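Phosphoribosyltransferase (Thermus thermophilus, PDB 1WD5) is of unknown function but probably acts as a phosphoribosyltransferase, a glycosyltransferase of the type I PRTase family. Local coordinates at residues L49-V54 against A201-W206; L30-V35 against V194-V199; G74-M79 against Y90-A95; R55-P60 against G68-G73; R150-V155 against E171-S176. All blocks are in the same frame, centred on the assembly; numbering follows the deposited sequence.

Contact 1: residues L49-V54 against A201-W206; sequences LDVVLV and AILLEW
W206 holds CG anti to its carbonyl carbon (chi1 -61°), which sets the indole at the point where L49 CB meets its face; L49 in turn holds CG anti to its backbone N (chi1 179°), carrying the leucine on toward W206 CD1 and L203. The two side chains cross at about a right angle. The evidence for the stack is a CH-pi contact: L49 CB stands 3.5 Å from the centroid of the five-membered ring of W206 and 15° off the ring normal. It is displaced toward the rim, nearest to W206 CE2, which is 3.4 Å from L49 CB. Farther along the same side chain, L49 CD1 meets W206 CD1 at 3.8 Å. That methyl also touches L203 CD2 at 3.9 Å and, more loosely, I202 CG2 at 4.3 Å, so one branch of L49 is shared by three residues of 201-206. Past this cluster, L203 CD1 lies 4.4 Å from V51 CG1, a marginal apolar contact. No hydrogen bond links the two segments, so the interface is held by carbon packing over a ring. Polar groups at its borders find partners beyond it: W206 NE1 bonds to D39 of helix 33-45, which should limit rotation of the indole, and D50 forms a salt bridge with R110. Within the second segment, W206 N donates to L203 O. L49 also touches A38 and A42, so it packs between helix 33-45 and the 201-206 segment. A helix thus covers the strand at 49-51 in the central sheet, consistent with the alpha/beta core of the type I phosphoribosyltransferase family.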
# COMPACT_ATOMS: atom_id res chain seq x y z
N LEU A 49 -6.75 9.08 7.29
CA LEU A 49 -5.46 8.46 7.02
C LEU A 49 -5.08 7.33 7.98
O LEU A 49 -5.30 7.42 9.18
CB LEU A 49 -4.36 9.53 7.03
CG LEU A 49 -2.89 9.16 6.79
CD1 LEU A 49 -2.29 8.52 8.03
CD2 LEU A 49 -2.77 8.24 5.58
N ASP A 50 -4.52 6.27 7.42
CA ASP A 50 -4.04 5.14 8.20
C ASP A 50 -2.97 4.45 7.38
O ASP A 50 -2.73 4.79 6.22
CB ASP A 50 -5.18 4.16 8.54
CG ASP A 50 -4.78 3.15 9.61
OD1 ASP A 50 -3.69 3.30 10.21
OD2 ASP A 50 -5.55 2.21 9.87
N VAL A 51 -2.32 3.47 7.99
CA VAL A 51 -1.27 2.75 7.31
C VAL A 51 -1.73 1.32 7.06
O VAL A 51 -2.53 0.78 7.82
CB VAL A 51 0.01 2.73 8.17
CG1 VAL A 51 -0.29 2.05 9.51
CG2 VAL A 51 1.12 2.00 7.45
N VAL A 52 -1.25 0.72 5.98
CA VAL A 52 -1.59 -0.66 5.68
C VAL A 52 -0.33 -1.42 6.02
O VAL A 52 0.76 -1.09 5.55
CB VAL A 52 -1.99 -0.86 4.19
CG1 VAL A 52 -0.89 -0.38 3.26
CG2 VAL A 52 -2.29 -2.33 3.94
N LEU A 53 -0.48 -2.43 6.88
CA LEU A 53 0.64 -3.22 7.36
C LEU A 53 0.51 -4.67 6.91
O LEU A 53 -0.29 -5.44 7.46
CB LEU A 53 0.70 -3.13 8.88
CG LEU A 53 0.96 -1.70 9.39
CD1 LEU A 53 0.52 -1.54 10.84
CD2 LEU A 53 2.44 -1.40 9.23
N VAL A 54 1.29 -5.04 5.90
CA VAL A 54 1.25 -6.38 5.33
C VAL A 54 2.62 -6.82 4.83
O VAL A 54 3.54 -6.01 4.71
CB VAL A 54 0.28 -6.41 4.13
CG1 VAL A 54 -1.10 -5.91 4.54
CG2 VAL A 54 0.83 -5.53 3.02
N ALA A 201 4.79 10.37 13.68
CA ALA A 201 4.38 11.76 13.84
C ALA A 201 3.13 12.03 13.01
O ALA A 201 2.19 12.68 13.46
CB ALA A 201 5.51 12.68 13.40
N ILE A 202 3.12 11.50 11.78
CA ILE A 202 1.98 11.68 10.90
C ILE A 202 0.75 10.95 11.45
O ILE A 202 -0.34 11.53 11.51
CB ILE A 202 2.29 11.15 9.49
CG1 ILE A 202 3.37 12.03 8.85
CG2 ILE A 202 1.02 11.14 8.64
CD1 ILE A 202 3.83 11.54 7.50
N LEU A 203 0.93 9.70 11.86
CA LEU A 203 -0.16 8.90 12.39
C LEU A 203 -0.81 9.49 13.65
O LEU A 203 -2.02 9.35 13.86
CB LEU A 203 0.34 7.48 12.70
CG LEU A 203 0.71 6.57 11.52
CD1 LEU A 203 1.25 5.24 12.04
CD2 LEU A 203 -0.52 6.33 10.66
N LEU A 204 -0.01 10.14 14.49
CA LEU A 204 -0.49 10.75 15.73
C LEU A 204 -1.60 11.77 15.52
O LEU A 204 -2.52 11.87 16.33
CB LEU A 204 0.67 11.41 16.49
CG LEU A 204 1.59 10.49 17.30
CD1 LEU A 204 2.86 11.23 17.69
CD2 LEU A 204 0.85 10.01 18.54
N GLU A 205 -1.50 12.53 14.44
CA GLU A 205 -2.50 13.55 14.12
C GLU A 205 -3.88 12.96 13.82
O GLU A 205 -4.89 13.68 13.83
CB GLU A 205 -2.05 14.39 12.92
CG GLU A 205 -1.03 15.49 13.21
CD GLU A 205 -1.58 16.59 14.11
OE1 GLU A 205 -1.76 16.36 15.32
OE2 GLU A 205 -1.84 17.71 13.60
N TRP A 206 -3.93 11.66 13.54
CA TRP A 206 -5.21 11.02 13.21
C TRP A 206 -5.84 10.17 14.30
O TRP A 206 -6.86 9.53 14.07
CB TRP A 206 -5.06 10.19 11.93
CG TRP A 206 -4.66 11.01 10.73
CD1 TRP A 206 -3.38 11.32 10.34
CD2 TRP A 206 -5.53 11.68 9.82
NE1 TRP A 206 -3.41 12.15 9.23
CE2 TRP A 206 -4.72 12.38 8.89
CE3 TRP A 206 -6.93 11.76 9.68
CZ2 TRP A 206 -5.26 13.15 7.86
CZ3 TRP A 206 -7.46 12.52 8.65
CH2 TRP A 206 -6.62 13.21 7.75

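Contact 2: residues L30-V35 against V194-V199; sequences LPRGGV and VTDEDV
R32 meets V194 through a side chain that starts beside its backbone N and bends at chi3 (-69°), the torsion that places NE. From there R32 NE donates to V194 O over 2.7 Å, with an N-H...O angle of 151°. The oxygen lies near the guanidinium plane and the donor lies in the carbonyl plane, so both flat groups are well aligned for the bond. V199 divides its branches: CG2 packs on R32 CB at 3.7 Å, crossing the arginine at about a right angle, while CG1 reaches V35 CG2 at 4.1 Å. V194 turns CG1 over R32 O and CG2 toward G33 CA, 4.1 Å away. D196 brings OD1 to 3.4 Å from R32 CD, yet the guanidinium and carboxylate planes are 56° apart and no N-H of R32 points at that oxygen, which instead bonds to R105 and Y109. R32 NH2 forms a salt bridge with E193. An alanine at R32 would probably leave V194 O without this N-H donor and E193 without its charged mate. At the start of helix 196-204, T195, the N-cap, and D198 form a capping box: T195 N donates to D198 OD2 and D198 N to T195 OG1. The peptide bond before R32 is cis, consistent with the pyrophosphate loop of type I phosphoribosyltransferases. The segment 30-35 leads from strand 26-29 into helix 33-45, and the start of helix 196-204 lies against it, with R105 and Y109 of helix 88-112 bordering R32.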
# COMPACT_ATOMS: atom_id res chain seq x y z
N LEU A 30 1.25 2.89 2.12
CA LEU A 30 2.24 1.85 2.37
C LEU A 30 3.46 2.52 3.01
O LEU A 30 3.88 3.59 2.57
CB LEU A 30 2.66 1.18 1.06
CG LEU A 30 1.75 0.09 0.48
CD1 LEU A 30 0.38 0.67 0.15
CD2 LEU A 30 2.39 -0.48 -0.78
N PRO A 31 4.03 1.91 4.06
CA PRO A 31 5.20 2.47 4.76
C PRO A 31 6.40 2.50 3.81
O PRO A 31 6.55 1.59 3.00
CB PRO A 31 5.42 1.49 5.91
CG PRO A 31 4.08 0.82 6.09
CD PRO A 31 3.60 0.65 4.68
N ARG A 32 7.23 3.54 3.88
CA ARG A 32 7.06 4.67 4.80
C ARG A 32 6.77 5.95 4.01
O ARG A 32 5.90 6.73 4.39
CB ARG A 32 8.31 4.86 5.67
CG ARG A 32 8.56 3.70 6.65
CD ARG A 32 9.59 4.06 7.72
NE ARG A 32 10.94 4.21 7.18
CZ ARG A 32 11.75 3.20 6.88
NH1 ARG A 32 11.35 1.94 7.04
NH2 ARG A 32 12.96 3.44 6.41
N GLY A 33 7.50 6.16 2.92
CA GLY A 33 7.29 7.34 2.11
C GLY A 33 5.85 7.46 1.62
O GLY A 33 5.32 8.56 1.46
N GLY A 34 5.22 6.31 1.39
CA GLY A 34 3.85 6.30 0.93
C GLY A 34 2.88 6.94 1.90
O GLY A 34 1.83 7.45 1.49
N VAL A 35 3.22 6.94 3.18
CA VAL A 35 2.35 7.52 4.19
C VAL A 35 2.29 9.03 4.01
O VAL A 35 1.27 9.65 4.31
CB VAL A 35 2.82 7.17 5.62
CG1 VAL A 35 1.95 7.88 6.66
CG2 VAL A 35 2.74 5.66 5.84
N VAL A 194 12.16 8.98 4.95
CA VAL A 194 11.01 9.14 5.85
C VAL A 194 11.18 8.03 6.89
O VAL A 194 11.03 6.85 6.58
CB VAL A 194 9.67 8.96 5.10
CG1 VAL A 194 8.51 8.96 6.09
CG2 VAL A 194 9.49 10.11 4.09
N THR A 195 11.53 8.41 8.11
CA THR A 195 11.78 7.45 9.19
C THR A 195 10.52 6.94 9.88
O THR A 195 9.43 7.49 9.71
CB THR A 195 12.66 8.08 10.28
OG1 THR A 195 11.91 9.09 10.95
CG2 THR A 195 13.91 8.72 9.67
N ASP A 196 10.68 5.89 10.67
CA ASP A 196 9.55 5.33 11.41
C ASP A 196 9.00 6.43 12.32
O ASP A 196 7.79 6.54 12.52
CB ASP A 196 9.98 4.12 12.25
CG ASP A 196 10.12 2.85 11.42
OD1 ASP A 196 9.17 2.49 10.69
OD2 ASP A 196 11.18 2.20 11.51
N GLU A 197 9.89 7.26 12.87
CA GLU A 197 9.46 8.35 13.73
C GLU A 197 8.65 9.36 12.92
O GLU A 197 7.69 9.94 13.44
CB GLU A 197 10.65 9.05 14.39
CG GLU A 197 11.49 8.15 15.29
CD GLU A 197 12.26 8.93 16.34
OE1 GLU A 197 12.65 10.09 16.06
OE2 GLU A 197 12.50 8.38 17.45
N ASP A 198 9.02 9.57 11.66
CA ASP A 198 8.27 10.50 10.82
C ASP A 198 6.87 9.92 10.57
O ASP A 198 5.88 10.65 10.58
CB ASP A 198 8.97 10.74 9.48
CG ASP A 198 10.29 11.49 9.64
OD1 ASP A 198 10.40 12.33 10.56
OD2 ASP A 198 11.21 11.26 8.82
N VAL A 199 6.78 8.61 10.35
CA VAL A 199 5.49 7.98 10.12
C VAL A 199 4.64 8.09 11.38
O VAL A 199 3.45 8.37 11.30
CB VAL A 199 5.63 6.50 9.72
CG1 VAL A 199 4.25 5.84 9.67
CG2 VAL A 199 6.31 6.39 8.35

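Contact 3: residues G74-M79 against Y90-A95; sequences GELVLM and YLEREA
L76 is the first residue of 74-79 to meet 90-95, and it does so with both methyls. Its CG stands anti to the backbone N (chi1 171°), and L76 CD1 packs on A95 CB at 4.0 Å. The other branch, L76 CD2, is 4.2 Å from A95 CB and also meets E92 OE2 at 3.8 Å. The carboxylate is there because the E92 chain, whose CB points away from the strand, folds back at chi2 (-57°, which places CD). E92 OE2 is hydrogen-bonded to Q88, so the methyl lies beside an oxygen that already has a polar partner. Two residues on, L78 again faces the helix. Its CD1 and CD2 lie equally close to L91 CD1, each at 3.9 Å, so one methyl of L91 is set against the fork of L78. The contact between the segments is therefore largely apolar, and no hydrogen bond crosses it. The axes of strand 76-78 and helix 90-95 come within 10.3 Å at 131°, a layer spacing that suits side-chain packing of a helix on a sheet. Strand 76-78 is the outermost strand at this side of the sheet, antiparallel to strand 66-71. Helix 88-112 lies across both, with A95 also touching V70 and L91 touching L67, while E75 and M79 (selenomethionine) touch helix 134-144.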
# COMPACT_ATOMS: atom_id res chain seq x y z
N GLY A 74 -2.29 -10.97 11.60
CA GLY A 74 -1.80 -12.34 11.63
C GLY A 74 -2.42 -13.27 10.60
O GLY A 74 -1.88 -14.35 10.34
N GLU A 75 -3.54 -12.87 10.00
CA GLU A 75 -4.21 -13.72 9.02
C GLU A 75 -3.36 -13.99 7.78
O GLU A 75 -2.64 -13.12 7.30
CB GLU A 75 -5.53 -13.08 8.56
CG GLU A 75 -5.35 -11.86 7.68
CD GLU A 75 -5.19 -10.57 8.47
OE1 GLU A 75 -4.72 -10.62 9.62
OE2 GLU A 75 -5.52 -9.51 7.91
N LEU A 76 -3.45 -15.22 7.29
CA LEU A 76 -2.72 -15.63 6.09
C LEU A 76 -3.71 -15.68 4.94
O LEU A 76 -4.71 -16.39 5.01
CB LEU A 76 -2.09 -17.01 6.29
CG LEU A 76 -1.46 -17.68 5.06
CD1 LEU A 76 -0.34 -16.82 4.50
CD2 LEU A 76 -0.93 -19.05 5.46
N VAL A 77 -3.44 -14.91 3.89
CA VAL A 77 -4.32 -14.87 2.72
C VAL A 77 -3.57 -15.47 1.54
O VAL A 77 -2.57 -14.92 1.08
CB VAL A 77 -4.74 -13.43 2.39
CG1 VAL A 77 -5.62 -13.41 1.14
CG2 VAL A 77 -5.49 -12.83 3.57
N LEU A 78 -4.07 -16.60 1.05
CA LEU A 78 -3.43 -17.30 -0.05
C LEU A 78 -4.09 -17.04 -1.40
O LEU A 78 -5.29 -16.84 -1.47
CB LEU A 78 -3.45 -18.80 0.22
CG LEU A 78 -2.76 -19.28 1.50
CD1 LEU A 78 -3.01 -20.76 1.70
CD2 LEU A 78 -1.28 -18.98 1.41
N MSE A 79 -3.28 -17.05 -2.45
CA MSE A 79 -3.79 -16.87 -3.81
C MSE A 79 -4.36 -18.24 -4.22
O MSE A 79 -3.98 -19.27 -3.67
CB MSE A 79 -2.67 -16.44 -4.75
CG MSE A 79 -2.17 -15.01 -4.50
SE MSE A 79 -3.39 -13.73 -4.91
CE MSE A 79 -4.35 -13.64 -3.39
N TYR A 90 5.06 -25.46 4.11
CA TYR A 90 5.99 -24.41 3.68
C TYR A 90 5.30 -23.06 3.86
O TYR A 90 5.87 -22.13 4.43
CB TYR A 90 6.38 -24.56 2.21
CG TYR A 90 7.04 -23.31 1.66
CD1 TYR A 90 8.40 -23.06 1.86
CD2 TYR A 90 6.28 -22.33 1.03
CE1 TYR A 90 8.99 -21.87 1.44
CE2 TYR A 90 6.85 -21.13 0.61
CZ TYR A 90 8.20 -20.90 0.81
OH TYR A 90 8.74 -19.71 0.40
N LEU A 91 4.08 -22.97 3.34
CA LEU A 91 3.31 -21.73 3.43
C LEU A 91 3.22 -21.26 4.88
O LEU A 91 3.29 -20.06 5.15
CB LEU A 91 1.91 -21.95 2.85
CG LEU A 91 1.84 -22.22 1.34
CD1 LEU A 91 0.40 -22.50 0.95
CD2 LEU A 91 2.37 -21.02 0.56
N GLU A 92 3.06 -22.20 5.81
CA GLU A 92 2.97 -21.85 7.22
C GLU A 92 4.32 -21.36 7.76
O GLU A 92 4.36 -20.45 8.59
CB GLU A 92 2.50 -23.05 8.05
CG GLU A 92 1.07 -23.50 7.80
CD GLU A 92 0.05 -22.39 8.02
OE1 GLU A 92 0.26 -21.56 8.93
OE2 GLU A 92 -0.97 -22.36 7.30
N ARG A 93 5.41 -21.96 7.28
CA ARG A 93 6.75 -21.55 7.72
C ARG A 93 7.06 -20.15 7.19
O ARG A 93 7.53 -19.29 7.93
CB ARG A 93 7.82 -22.53 7.23
CG ARG A 93 7.77 -23.93 7.86
CD ARG A 93 9.09 -24.68 7.66
NE ARG A 93 9.39 -24.93 6.25
CZ ARG A 93 8.88 -25.94 5.54
NH1 ARG A 93 8.05 -26.80 6.11
NH2 ARG A 93 9.19 -26.08 4.26
N GLU A 94 6.79 -19.94 5.91
CA GLU A 94 7.05 -18.64 5.29
C GLU A 94 6.19 -17.56 5.95
O GLU A 94 6.68 -16.46 6.22
CB GLU A 94 6.76 -18.70 3.79
CG GLU A 94 6.75 -17.34 3.08
CD GLU A 94 8.13 -16.75 2.83
OE1 GLU A 94 9.13 -17.30 3.36
OE2 GLU A 94 8.22 -15.73 2.11
N ALA A 95 4.93 -17.87 6.21
CA ALA A 95 4.03 -16.91 6.84
C ALA A 95 4.58 -16.47 8.20
O ALA A 95 4.53 -15.29 8.54
CB ALA A 95 2.65 -17.52 7.02

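Contact 4: residues R55-P60 against G68-G73; sequences RKVGAP and GAVGEG
V57 and V70 pack across a beta hairpin, formed by strands 48-59 and 66-71, in which the two short strand segments run at 149° to each other. The two valines cross at about a right angle, with V57 CG2 meeting V70 CG1 at 3.7 Å. V57 has CG2 anti to its carbonyl carbon (CG1 anti to N, chi1 172°), which directs that branch across to the partner strand. The other methyl, V70 CG2, sits between the backbone N and the carbonyl carbon of V70 and meets R55 CB, also at 3.7 Å. These three side chains share one face of the sheet, the one lined by helix 88-112. Beyond CB the arginine leaves the hairpin: it bends at chi2 and chi3, and its NE bonds to Q98 OE1. On the other face are K56 and A69, with A69 CB 3.4 Å from R55 O, while K56 NZ bonds to P63 O. The backbone fixes the register. R55 and V70 form a hydrogen-bonded pair, with R55 N donating to V70 O and V70 N to R55 O. K56 and A69 form the non-hydrogen-bonded pair between, and V57 with G68 is the next hydrogen-bonded pair within these segments. That pair is uneven. V57 N approaches G68 O at 3.0 Å from 52° above the carbonyl plane, whereas the return bond is weak, with G68 N 3.4 Å from V57 O. R55 O takes a further contact beside its bond to V70 N: A69 CA-H lies against it, with A69 CA 3.2 Å from R55 O.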
# COMPACT_ATOMS: atom_id res chain seq x y z
N ARG A 55 2.74 -8.12 4.54
CA ARG A 55 3.97 -8.71 4.02
C ARG A 55 3.61 -9.73 2.94
O ARG A 55 2.60 -10.42 3.02
CB ARG A 55 4.76 -9.43 5.12
CG ARG A 55 5.43 -8.50 6.14
CD ARG A 55 6.59 -7.74 5.52
NE ARG A 55 7.64 -8.65 5.05
CZ ARG A 55 8.67 -8.27 4.30
NH1 ARG A 55 8.80 -6.99 3.94
NH2 ARG A 55 9.57 -9.16 3.90
N LYS A 56 4.46 -9.82 1.92
CA LYS A 56 4.24 -10.77 0.86
C LYS A 56 4.80 -12.13 1.31
O LYS A 56 5.81 -12.19 2.00
CB LYS A 56 4.97 -10.31 -0.41
CG LYS A 56 4.92 -11.30 -1.56
CD LYS A 56 6.32 -11.69 -1.97
CE LYS A 56 7.15 -10.47 -2.34
NZ LYS A 56 8.61 -10.76 -2.22
N VAL A 57 4.11 -13.20 0.93
CA VAL A 57 4.53 -14.56 1.24
C VAL A 57 5.02 -15.11 -0.09
O VAL A 57 4.22 -15.39 -0.99
CB VAL A 57 3.34 -15.41 1.76
CG1 VAL A 57 3.75 -16.87 1.89
CG2 VAL A 57 2.88 -14.88 3.10
N GLY A 58 6.34 -15.23 -0.23
CA GLY A 58 6.92 -15.70 -1.48
C GLY A 58 7.01 -17.20 -1.66
O GLY A 58 6.87 -17.96 -0.70
N ALA A 59 7.25 -17.62 -2.90
CA ALA A 59 7.34 -19.03 -3.25
C ALA A 59 8.69 -19.65 -2.90
O ALA A 59 9.69 -18.95 -2.72
CB ALA A 59 7.07 -19.19 -4.74
N PRO A 60 8.74 -20.99 -2.80
CA PRO A 60 9.98 -21.70 -2.47
C PRO A 60 11.11 -21.38 -3.46
O PRO A 60 10.95 -21.54 -4.68
CB PRO A 60 9.57 -23.16 -2.52
CG PRO A 60 8.13 -23.11 -2.09
CD PRO A 60 7.61 -21.93 -2.88
N GLY A 68 0.92 -15.49 -1.67
CA GLY A 68 -0.07 -14.96 -0.74
C GLY A 68 0.45 -13.76 0.04
O GLY A 68 1.42 -13.13 -0.37
N ALA A 69 -0.19 -13.46 1.16
CA ALA A 69 0.21 -12.33 2.00
C ALA A 69 -0.30 -12.49 3.42
O ALA A 69 -1.25 -13.23 3.66
CB ALA A 69 -0.33 -11.02 1.40
N VAL A 70 0.35 -11.81 4.37
CA VAL A 70 -0.08 -11.85 5.77
C VAL A 70 -0.33 -10.40 6.21
O VAL A 70 0.42 -9.50 5.84
CB VAL A 70 0.99 -12.47 6.71
CG1 VAL A 70 1.29 -13.91 6.29
CG2 VAL A 70 2.25 -11.63 6.69
N GLY A 71 -1.40 -10.19 6.98
CA GLY A 71 -1.72 -8.86 7.46
C GLY A 71 -1.25 -8.66 8.88
O GLY A 71 -0.79 -9.60 9.54
N GLU A 72 -1.35 -7.43 9.37
CA GLU A 72 -0.92 -7.10 10.72
C GLU A 72 -1.69 -7.92 11.77
O GLU A 72 -1.19 -8.15 12.86
CB GLU A 72 -1.12 -5.61 10.99
CG GLU A 72 -2.57 -5.14 10.93
CD GLU A 72 -2.71 -3.65 11.20
OE1 GLU A 72 -2.93 -2.88 10.24
OE2 GLU A 72 -2.61 -3.25 12.38
N GLY A 73 -2.89 -8.35 11.41
CA GLY A 73 -3.70 -9.13 12.33
C GLY A 73 -3.26 -10.58 12.42
O GLY A 73 -3.79 -11.35 13.22

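Contact 5: residues R150-V155 against E171-S176; sequences RVVVAV and EVVALS
R150 and E171 form the charged part of this contact. R150 is extended from CG to NE, and its NH2 donates to E171 OE1 over 2.9 Å at an N-H...O angle of 168°. The oxygen lies 8° out of the guanidinium plane and uses its syn lone pair, although the two charged planes are 37° apart. A water accepts from R150 NE and also donates to the same OE1, at short and so somewhat doubtful distances; R150 NH1 goes to L20 O. An alanine at R150 would probably leave E171 OE1 without its charged mate and L20 O without this donor. A second water bridges the backbone atoms V151 O and E171 N, which are 4.2 Å apart. Beyond it, direct bonds join the parallel strands: V153 N donates to E171 O at 2.9 Å, V173 N to V153 O at 2.7 Å, V155 N to V173 O, and L175 N to V155 O at 3.2 Å. CA-H...O contacts from V172, A154 and A174 accompany them. The apolar contacts fall on both faces. V152 CG1 meets V173 CG2 at 3.9 Å on the face that carries A154, and V155 CG2 meets A174 CB at 4.0 Å on the face of V153 and V172. The strands belong to a beta-alpha-beta crossover through helix 160-167. Its chemistry is graded: water and charge close the start of the pair, and regular backbone hydrogen bonds with valine packing carry the remainder.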
# COMPACT_ATOMS: atom_id res chain seq x y z
N ARG A 150 -15.34 -0.40 -1.78
CA ARG A 150 -14.64 -0.15 -3.03
C ARG A 150 -13.15 0.03 -2.75
O ARG A 150 -12.76 0.55 -1.70
CB ARG A 150 -15.21 1.11 -3.68
CG ARG A 150 -14.56 1.52 -4.98
CD ARG A 150 -15.16 2.83 -5.46
NE ARG A 150 -14.57 3.30 -6.70
CZ ARG A 150 -14.90 4.43 -7.31
NH1 ARG A 150 -15.84 5.21 -6.78
NH2 ARG A 150 -14.31 4.78 -8.44
N VAL A 151 -12.31 -0.40 -3.69
CA VAL A 151 -10.87 -0.28 -3.54
C VAL A 151 -10.27 0.38 -4.78
O VAL A 151 -10.57 -0.01 -5.92
CB VAL A 151 -10.20 -1.66 -3.33
CG1 VAL A 151 -8.71 -1.48 -3.08
CG2 VAL A 151 -10.86 -2.37 -2.16
N VAL A 152 -9.44 1.39 -4.56
CA VAL A 152 -8.78 2.10 -5.64
C VAL A 152 -7.30 2.22 -5.35
O VAL A 152 -6.91 2.65 -4.26
CB VAL A 152 -9.34 3.54 -5.82
CG1 VAL A 152 -8.55 4.27 -6.90
CG2 VAL A 152 -10.81 3.49 -6.18
N VAL A 153 -6.48 1.83 -6.31
CA VAL A 153 -5.03 1.94 -6.16
C VAL A 153 -4.64 3.28 -6.78
O VAL A 153 -4.92 3.53 -7.95
CB VAL A 153 -4.30 0.81 -6.91
CG1 VAL A 153 -2.80 1.11 -6.95
CG2 VAL A 153 -4.56 -0.52 -6.22
N ALA A 154 -3.99 4.14 -6.00
CA ALA A 154 -3.58 5.45 -6.49
C ALA A 154 -2.09 5.70 -6.26
O ALA A 154 -1.61 5.64 -5.13
CB ALA A 154 -4.41 6.53 -5.82
N VAL A 155 -1.37 5.99 -7.34
CA VAL A 155 0.07 6.22 -7.26
C VAL A 155 0.55 7.33 -8.21
O VAL A 155 0.07 7.45 -9.33
CB VAL A 155 0.85 4.94 -7.60
CG1 VAL A 155 0.49 3.84 -6.62
CG2 VAL A 155 0.51 4.50 -9.02
N GLU A 171 -9.20 -0.98 -9.75
CA GLU A 171 -9.16 0.28 -10.47
C GLU A 171 -7.83 0.92 -10.09
O GLU A 171 -7.45 0.92 -8.91
CB GLU A 171 -10.31 1.19 -10.05
CG GLU A 171 -10.47 2.41 -10.94
CD GLU A 171 -11.51 3.38 -10.44
OE1 GLU A 171 -12.55 2.94 -9.90
OE2 GLU A 171 -11.30 4.60 -10.59
N VAL A 172 -7.12 1.44 -11.07
CA VAL A 172 -5.84 2.08 -10.82
C VAL A 172 -5.81 3.51 -11.32
O VAL A 172 -6.25 3.80 -12.43
CB VAL A 172 -4.69 1.31 -11.50
CG1 VAL A 172 -3.40 2.12 -11.41
CG2 VAL A 172 -4.50 -0.05 -10.85
N VAL A 173 -5.30 4.40 -10.48
CA VAL A 173 -5.16 5.80 -10.82
C VAL A 173 -3.67 6.12 -10.72
O VAL A 173 -3.11 6.17 -9.63
CB VAL A 173 -5.94 6.71 -9.85
CG1 VAL A 173 -5.67 8.17 -10.17
CG2 VAL A 173 -7.43 6.41 -9.96
N ALA A 174 -3.03 6.30 -11.87
CA ALA A 174 -1.60 6.61 -11.92
C ALA A 174 -1.42 7.91 -12.68
O ALA A 174 -1.93 8.05 -13.79
CB ALA A 174 -0.85 5.48 -12.60
N LEU A 175 -0.69 8.85 -12.09
CA LEU A 175 -0.46 10.14 -12.72
C LEU A 175 0.50 10.04 -13.90
O LEU A 175 0.37 10.77 -14.89
CB LEU A 175 0.11 11.14 -11.71
CG LEU A 175 -0.74 11.42 -10.47
CD1 LEU A 175 -0.05 12.48 -9.61
CD2 LEU A 175 -2.12 11.90 -10.90
N SER A 176 1.45 9.13 -13.80
CA SER A 176 2.44 8.94 -14.85
C SER A 176 2.88 7.48 -14.93
O SER A 176 3.12 6.83 -13.92
CB SER A 176 3.65 9.83 -14.58
OG SER A 176 4.76 9.44 -15.37
O HOH W 1 -13.04 1.56 -7.89
O HOH W 2 -11.29 -1.71 -7.74

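From the N terminus, the segment 30-35 opens contact 2, and 49-54 opens contact 1. Strand 48-59 then continues into contact 4, a hairpin nested inside the loops closed by both; contact 3, nested likewise, follows it in series, and the two touch. Contact 5, a beta-alpha-beta unit, comes later, also nested in both long loops, and lies on the opposite side of the chain's centre from contacts 3 and 4. Near the C terminus 194-199 closes contact 2 and 201-206 then closes contact 1; their segments alternate, so these two cross. Together they tie the last helix to strand 48-59 and helix 33-45, while contacts 3, 4 and 5 build the two margins of one sheet.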